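Local coordinates for protein putative epimerase (Burkholderia cenocepacia, PDB 4LW8) that is a putative NAD(P)-dependent epimerase or dehydratase that probably modifies a sugar nucleotide during biosynthesis of the lipopolysaccharide O-antigen, at residues 29-33 with 188-193; 130-134 with 234-238; 106-111 with 159-163. One frame throughout, in Å; residues are numbered along the deposited sequence.

Contact 1 (29-33 with 188-193); sequences FTGRY and YTGVGQ
Arg-32 and Tyr-33 both donate to one backbone oxygen, that of Val-191, at the bend of the loop that follows strand 180-189. The hydroxyl does so at 2.6 Å from Tyr-33 OH to Val-191 O, with the oxygen at the edge of the tyrosine ring and the donor tilted by only 20° from the carbonyl plane. The guanidinium comes from elsewhere: Arg-32 NH2 stands well above that plane, 3.0 Å from Val-191 O, and its N-H is bent away from a straight line (131°). Its other terminal nitrogen, NH1, is in a salt bridge with Asp-58. A third polar link joins Thr-30 OG1 to Tyr-188 OH at 2.6 Å, the threonine oxygen lying in plane at the edge of the phenol ring.

Between these bonds lies the ring of Phe-29, CG anti to the backbone N (chi1 166°), swung out from the helix onto the loop. Gln-193 CB sits over the centre of one face in a CH-pi contact, 3.6 Å from the Phe-29 ring centroid, while Phe-29 CE2 meets Tyr-188 CE1 at 3.8 Å. The Gln-193 amide is fixed within its own segment: NE2 donates to Tyr-188 O, and OE1 accepts from Thr-189 OG1.

Gly-190 to Gln-193 make a type II turn, with Gly-192 at positive phi in its third position. The GxxGxxG pattern of the Rossmann fold runs into helix 29-40, where Gly-31 is its last glycine. Two side-chain donors thus converge on one backbone carbonyl, so this part of the grip is on main chain, while the Phe-29 ring supplies the largest share of the packing.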
# COMPACT_ATOMS: atom_id res chain seq x y z
N PHE A 29 -17.03 -8.08 16.54
CA PHE A 29 -17.65 -6.98 17.26
C PHE A 29 -18.52 -6.08 16.37
O PHE A 29 -19.70 -5.92 16.61
CB PHE A 29 -16.57 -6.15 17.94
CG PHE A 29 -17.04 -4.81 18.44
CD1 PHE A 29 -18.02 -4.72 19.43
CD2 PHE A 29 -16.48 -3.64 17.96
CE1 PHE A 29 -18.44 -3.50 19.89
CE2 PHE A 29 -16.90 -2.42 18.41
CZ PHE A 29 -17.88 -2.34 19.38
N THR A 30 -17.92 -5.52 15.33
CA THR A 30 -18.64 -4.60 14.44
C THR A 30 -19.73 -5.32 13.66
O THR A 30 -20.84 -4.81 13.49
CB THR A 30 -17.67 -3.92 13.46
OG1 THR A 30 -16.66 -3.23 14.22
CG2 THR A 30 -18.40 -2.93 12.58
N GLY A 31 -19.42 -6.53 13.21
CA GLY A 31 -20.35 -7.34 12.44
C GLY A 31 -21.67 -7.60 13.14
O GLY A 31 -22.72 -7.59 12.52
N ARG A 32 -21.62 -7.81 14.45
CA ARG A 32 -22.84 -8.07 15.21
C ARG A 32 -23.84 -6.92 15.09
O ARG A 32 -25.04 -7.14 14.95
CB ARG A 32 -22.52 -8.34 16.68
CG ARG A 32 -23.77 -8.45 17.54
CD ARG A 32 -23.49 -9.10 18.88
NE ARG A 32 -22.75 -8.21 19.77
CZ ARG A 32 -22.86 -8.21 21.09
NH1 ARG A 32 -23.71 -9.04 21.69
NH2 ARG A 32 -22.14 -7.37 21.82
N TYR A 33 -23.33 -5.70 15.19
CA TYR A 33 -24.15 -4.51 15.01
C TYR A 33 -24.52 -4.24 13.54
O TYR A 33 -25.61 -3.76 13.25
CB TYR A 33 -23.42 -3.32 15.62
CG TYR A 33 -23.29 -3.48 17.12
CD1 TYR A 33 -24.34 -3.16 17.97
CD2 TYR A 33 -22.13 -4.01 17.68
CE1 TYR A 33 -24.23 -3.34 19.33
CE2 TYR A 33 -22.01 -4.18 19.05
CZ TYR A 33 -23.07 -3.85 19.87
OH TYR A 33 -22.97 -4.02 21.22
N TYR A 188 -13.90 3.72 17.55
CA TYR A 188 -15.25 3.48 18.02
C TYR A 188 -15.29 2.26 18.92
O TYR A 188 -14.39 1.41 18.89
CB TYR A 188 -16.22 3.32 16.84
CG TYR A 188 -15.98 2.12 15.93
CD1 TYR A 188 -16.64 0.91 16.15
CD2 TYR A 188 -15.12 2.20 14.83
CE1 TYR A 188 -16.45 -0.18 15.32
CE2 TYR A 188 -14.93 1.12 13.99
CZ TYR A 188 -15.60 -0.08 14.24
OH TYR A 188 -15.41 -1.15 13.40
N THR A 189 -16.33 2.20 19.74
CA THR A 189 -16.38 1.19 20.77
C THR A 189 -17.83 0.91 21.13
O THR A 189 -18.75 1.51 20.57
CB THR A 189 -15.59 1.62 22.02
OG1 THR A 189 -15.41 0.49 22.88
CG2 THR A 189 -16.33 2.73 22.79
N GLY A 190 -18.04 -0.02 22.05
CA GLY A 190 -19.39 -0.39 22.44
C GLY A 190 -19.37 -1.76 23.08
O GLY A 190 -18.30 -2.35 23.23
N VAL A 191 -20.54 -2.25 23.46
CA VAL A 191 -20.65 -3.55 24.13
C VAL A 191 -20.17 -4.67 23.21
O VAL A 191 -20.63 -4.80 22.07
CB VAL A 191 -22.11 -3.83 24.58
CG1 VAL A 191 -22.29 -5.28 25.04
CG2 VAL A 191 -22.50 -2.86 25.69
N GLY A 192 -19.23 -5.48 23.71
CA GLY A 192 -18.69 -6.61 22.96
C GLY A 192 -17.28 -6.42 22.42
O GLY A 192 -16.66 -7.38 21.96
N GLN A 193 -16.76 -5.21 22.43
CA GLN A 193 -15.38 -4.98 21.97
C GLN A 193 -14.37 -5.48 23.01
O GLN A 193 -14.57 -5.29 24.21
CB GLN A 193 -15.15 -3.50 21.67
CG GLN A 193 -13.79 -3.19 21.06
CD GLN A 193 -13.68 -1.73 20.66
OE1 GLN A 193 -13.67 -0.83 21.51
NE2 GLN A 193 -13.61 -1.49 19.36

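Contact 2 (130-134 with 234-238); sequences AVLLA and YLKLI
Leu-132 reaches out from its strand with CG anti to the backbone N (chi1 178°), which carries both methyl branches toward the helix, and Ile-238 answers with CG1 anti to its own carbonyl carbon (chi1 -73°) and a further bend that brings CD1 back to the strand. The result is that Ile-238 CD1 lies 3.7 Å from Leu-132 CB and 4.1 Å from Ala-130 CB, bridging two residues of the same face of the strand.

The two branches of Leu-132 part ways. The side chains of Leu-132 and Tyr-234 cross at about a right angle, with Leu-132 CD2 3.5 Å from Tyr-234 CB and nearly as close to its CG. CD1 meets Leu-237 CD1 at 4.1 Å. Beyond the leucine the phenol runs on along the strand, and Tyr-234 OH arrives 4.0 Å from Ala-134 CB. At the other end, Ala-130 CB rests against the backbone, 3.6 Å from Ile-238 O.

All six touching residues are buried and the contact is almost wholly apolar, a matter of side-chain packing. Ala-130 sits where strand and helix backbones come nearest, Leu-132 fills the middle, and Ala-134 is reached only by the long Tyr-234 side chain. Ile-238 also packs on Ala-88 and Val-90 of the adjoining strand, and Tyr-234 on Ala-183 and Pro-185, so the helix spans several strands. On the strand itself, Ala-134 O accepts a hydrogen bond from Lys-164 NZ.

The short axes run 147° apart in direction, roughly antiparallel, as expected for a helix laid over the parallel central sheet of an NAD(P)-binding Rossmann fold.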
# COMPACT_ATOMS: atom_id res chain seq x y z
N ALA A 130 -23.89 -2.31 -4.15
CA ALA A 130 -23.01 -1.55 -3.26
C ALA A 130 -22.05 -2.46 -2.51
O ALA A 130 -22.45 -3.47 -1.92
CB ALA A 130 -23.84 -0.74 -2.28
N VAL A 131 -20.77 -2.10 -2.57
CA VAL A 131 -19.71 -2.81 -1.86
C VAL A 131 -18.99 -1.84 -0.94
O VAL A 131 -18.26 -0.98 -1.39
CB VAL A 131 -18.71 -3.43 -2.85
CG1 VAL A 131 -17.61 -4.23 -2.12
CG2 VAL A 131 -19.44 -4.31 -3.87
N LEU A 132 -19.21 -1.96 0.36
CA LEU A 132 -18.61 -1.05 1.33
C LEU A 132 -17.40 -1.71 1.96
O LEU A 132 -17.50 -2.77 2.58
CB LEU A 132 -19.62 -0.68 2.43
CG LEU A 132 -19.09 0.24 3.53
CD1 LEU A 132 -18.67 1.62 2.98
CD2 LEU A 132 -20.12 0.39 4.62
N LEU A 133 -16.24 -1.08 1.81
CA LEU A 133 -15.03 -1.61 2.42
C LEU A 133 -14.68 -0.79 3.66
O LEU A 133 -14.63 0.44 3.61
CB LEU A 133 -13.89 -1.61 1.42
CG LEU A 133 -14.23 -2.25 0.07
CD1 LEU A 133 -13.07 -2.17 -0.89
CD2 LEU A 133 -14.64 -3.69 0.23
N ALA A 134 -14.41 -1.46 4.77
CA ALA A 134 -13.99 -0.75 5.97
C ALA A 134 -12.48 -0.58 5.96
O ALA A 134 -11.74 -1.52 6.20
CB ALA A 134 -14.46 -1.49 7.24
N TYR A 234 -22.66 3.24 8.02
CA TYR A 234 -22.32 2.23 7.03
C TYR A 234 -23.57 1.86 6.20
O TYR A 234 -23.51 1.78 4.97
CB TYR A 234 -21.76 0.97 7.71
CG TYR A 234 -20.31 1.06 8.19
CD1 TYR A 234 -19.61 2.27 8.17
CD2 TYR A 234 -19.63 -0.08 8.64
CE1 TYR A 234 -18.29 2.35 8.60
CE2 TYR A 234 -18.31 -0.01 9.07
CZ TYR A 234 -17.64 1.22 9.05
OH TYR A 234 -16.32 1.31 9.48
N LEU A 235 -24.70 1.69 6.87
CA LEU A 235 -25.94 1.36 6.17
C LEU A 235 -26.34 2.49 5.22
O LEU A 235 -26.75 2.23 4.08
CB LEU A 235 -27.07 1.07 7.16
CG LEU A 235 -28.44 0.86 6.50
CD1 LEU A 235 -28.45 -0.36 5.58
CD2 LEU A 235 -29.55 0.77 7.55
N LYS A 236 -26.21 3.73 5.67
CA LYS A 236 -26.53 4.88 4.83
C LYS A 236 -25.64 4.93 3.60
O LYS A 236 -26.08 5.28 2.51
CB LYS A 236 -26.41 6.19 5.63
CG LYS A 236 -27.60 6.45 6.54
CD LYS A 236 -28.84 6.77 5.70
CE LYS A 236 -30.05 7.14 6.55
NZ LYS A 236 -30.60 5.96 7.26
N LEU A 237 -24.37 4.56 3.76
CA LEU A 237 -23.46 4.48 2.62
C LEU A 237 -23.87 3.37 1.64
O LEU A 237 -23.75 3.52 0.43
CB LEU A 237 -22.02 4.28 3.08
CG LEU A 237 -21.45 5.52 3.78
CD1 LEU A 237 -20.08 5.19 4.36
CD2 LEU A 237 -21.37 6.70 2.81
N ILE A 238 -24.31 2.25 2.19
CA ILE A 238 -24.85 1.18 1.37
C ILE A 238 -26.06 1.68 0.54
O ILE A 238 -26.10 1.52 -0.68
CB ILE A 238 -25.28 -0.03 2.25
CG1 ILE A 238 -24.04 -0.78 2.77
CG2 ILE A 238 -26.22 -0.95 1.49
CD1 ILE A 238 -23.18 -1.42 1.69

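Contact 3 (106-111 with 159-163); sequences TYAVNI and DYAVS
Ser-163 OG is held from two sides: Asn-110 ND2 donates to it at 2.7 Å, nearly straight at 176° and in the plane of the amide, while OG itself donates to Tyr-160 O, 2.9 Å away and one turn back. The helices belong to the Rossmann-type epimerase fold, and Tyr-160 opens the YxxxK signature of the short-chain dehydrogenase superfamily, so the serine sits within that signature.

Asn-110 is fixed at its other end too, since OD1 accepts from Arg-95 N. Its amide thus cannot readily turn, and ND2 also passes the Tyr-160 ring, 3.7 Å from Tyr-160 CD1, with the two planes steeply inclined.

On the other flank Tyr-107 reaches across to the start of the second helix. Tyr-107 OH donates to Asp-159 OD1 in a very short bond of 2.5 Å, the carboxylate plane turned 76° from the ring. Val-162 CG1 fills in at the ring edge, 3.7 Å from Tyr-107 CE1, and Ser-163 CB lies 3.6 Å from Tyr-107 CD1.

Asp-159 OD2 forms a salt bridge with Arg-115 of the second subunit, and Ile-111 packs on Ile-111 of that subunit. This is consistent with the helical dimer interface of extended short-chain dehydrogenases. Where the helices approach, Thr-106 CG2 fits against the serine hydroxyl, 3.5 Å from Ser-163 OG.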
# COMPACT_ATOMS: atom_id res chain seq x y z
N THR A 106 -0.76 -9.73 8.10
CA THR A 106 -1.48 -8.47 8.09
C THR A 106 -1.60 -7.93 6.67
O THR A 106 -2.69 -7.56 6.23
CB THR A 106 -0.78 -7.43 8.98
OG1 THR A 106 -0.83 -7.87 10.34
CG2 THR A 106 -1.47 -6.07 8.86
N TYR A 107 -0.48 -7.90 5.94
CA TYR A 107 -0.54 -7.45 4.54
C TYR A 107 -1.34 -8.42 3.65
O TYR A 107 -2.19 -8.00 2.87
CB TYR A 107 0.87 -7.24 3.99
CG TYR A 107 1.53 -6.00 4.57
CD1 TYR A 107 1.07 -4.73 4.25
CD2 TYR A 107 2.60 -6.11 5.46
CE1 TYR A 107 1.67 -3.58 4.77
CE2 TYR A 107 3.22 -4.96 5.99
CZ TYR A 107 2.74 -3.71 5.63
OH TYR A 107 3.34 -2.59 6.15
N ALA A 108 -1.09 -9.72 3.81
CA ALA A 108 -1.81 -10.73 3.03
C ALA A 108 -3.33 -10.67 3.25
O ALA A 108 -4.10 -10.51 2.29
CB ALA A 108 -1.29 -12.14 3.35
N VAL A 109 -3.76 -10.77 4.50
CA VAL A 109 -5.19 -10.76 4.82
C VAL A 109 -5.85 -9.43 4.36
O VAL A 109 -6.89 -9.45 3.69
CB VAL A 109 -5.45 -10.96 6.32
CG1 VAL A 109 -6.91 -10.71 6.64
CG2 VAL A 109 -5.04 -12.38 6.76
N ASN A 110 -5.25 -8.29 4.68
CA ASN A 110 -5.91 -7.02 4.36
C ASN A 110 -5.85 -6.60 2.89
O ASN A 110 -6.76 -5.90 2.42
CB ASN A 110 -5.37 -5.90 5.26
CG ASN A 110 -5.65 -6.19 6.73
OD1 ASN A 110 -6.53 -6.98 7.05
ND2 ASN A 110 -4.90 -5.56 7.63
N ILE A 111 -4.80 -6.98 2.16
CA ILE A 111 -4.72 -6.65 0.73
C ILE A 111 -5.26 -7.77 -0.15
O ILE A 111 -6.18 -7.56 -0.94
CB ILE A 111 -3.28 -6.34 0.26
CG1 ILE A 111 -2.67 -5.19 1.06
CG2 ILE A 111 -3.27 -6.02 -1.22
CD1 ILE A 111 -1.18 -5.02 0.80
N ASP A 159 2.33 -1.09 10.35
CA ASP A 159 2.06 -1.97 9.22
C ASP A 159 0.57 -2.19 9.02
O ASP A 159 0.10 -2.27 7.89
CB ASP A 159 2.76 -3.32 9.40
CG ASP A 159 4.26 -3.21 9.24
OD1 ASP A 159 4.74 -2.82 8.15
OD2 ASP A 159 4.98 -3.48 10.21
N TYR A 160 -0.17 -2.29 10.11
CA TYR A 160 -1.62 -2.44 10.01
C TYR A 160 -2.22 -1.25 9.23
O TYR A 160 -3.01 -1.44 8.30
CB TYR A 160 -2.25 -2.54 11.41
CG TYR A 160 -3.78 -2.57 11.36
CD1 TYR A 160 -4.46 -3.64 10.78
CD2 TYR A 160 -4.53 -1.53 11.87
CE1 TYR A 160 -5.85 -3.67 10.73
CE2 TYR A 160 -5.93 -1.55 11.82
CZ TYR A 160 -6.58 -2.62 11.25
OH TYR A 160 -7.95 -2.64 11.21
N ALA A 161 -1.83 -0.03 9.59
CA ALA A 161 -2.37 1.16 8.92
C ALA A 161 -1.94 1.22 7.44
O ALA A 161 -2.72 1.62 6.57
CB ALA A 161 -1.95 2.44 9.67
N VAL A 162 -0.70 0.83 7.17
CA VAL A 162 -0.20 0.75 5.79
C VAL A 162 -1.02 -0.25 4.98
O VAL A 162 -1.40 0.02 3.83
CB VAL A 162 1.29 0.35 5.74
CG1 VAL A 162 1.73 0.12 4.27
CG2 VAL A 162 2.17 1.43 6.41
N SER A 163 -1.32 -1.40 5.58
CA SER A 163 -2.05 -2.46 4.87
C SER A 163 -3.47 -2.00 4.55
O SER A 163 -4.01 -2.36 3.50
CB SER A 163 -2.06 -3.78 5.67
OG SER A 163 -3.04 -3.81 6.71

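Starting from the N terminus, helix 29-40 opens the longest span, which contact 1 closes at the end of strand 180-189. Contact 3 falls wholly within it, pairing helix 103-122 with helix 159-172 on the side where the second subunit packs. Contact 2 begins on strand 130-134, between the two segments of contact 3, and ends on helix 227-240, past the second segment of contact 1; it therefore crosses both. Strands 130-134 and 180-189 are neighbours in the central sheet, so contacts 1 and 2 reach the same sheet with centres about 17 Å apart. Together they tie in helix 29-40, probably part of the NAD(P) site, the sheet and the dimer-forming helices.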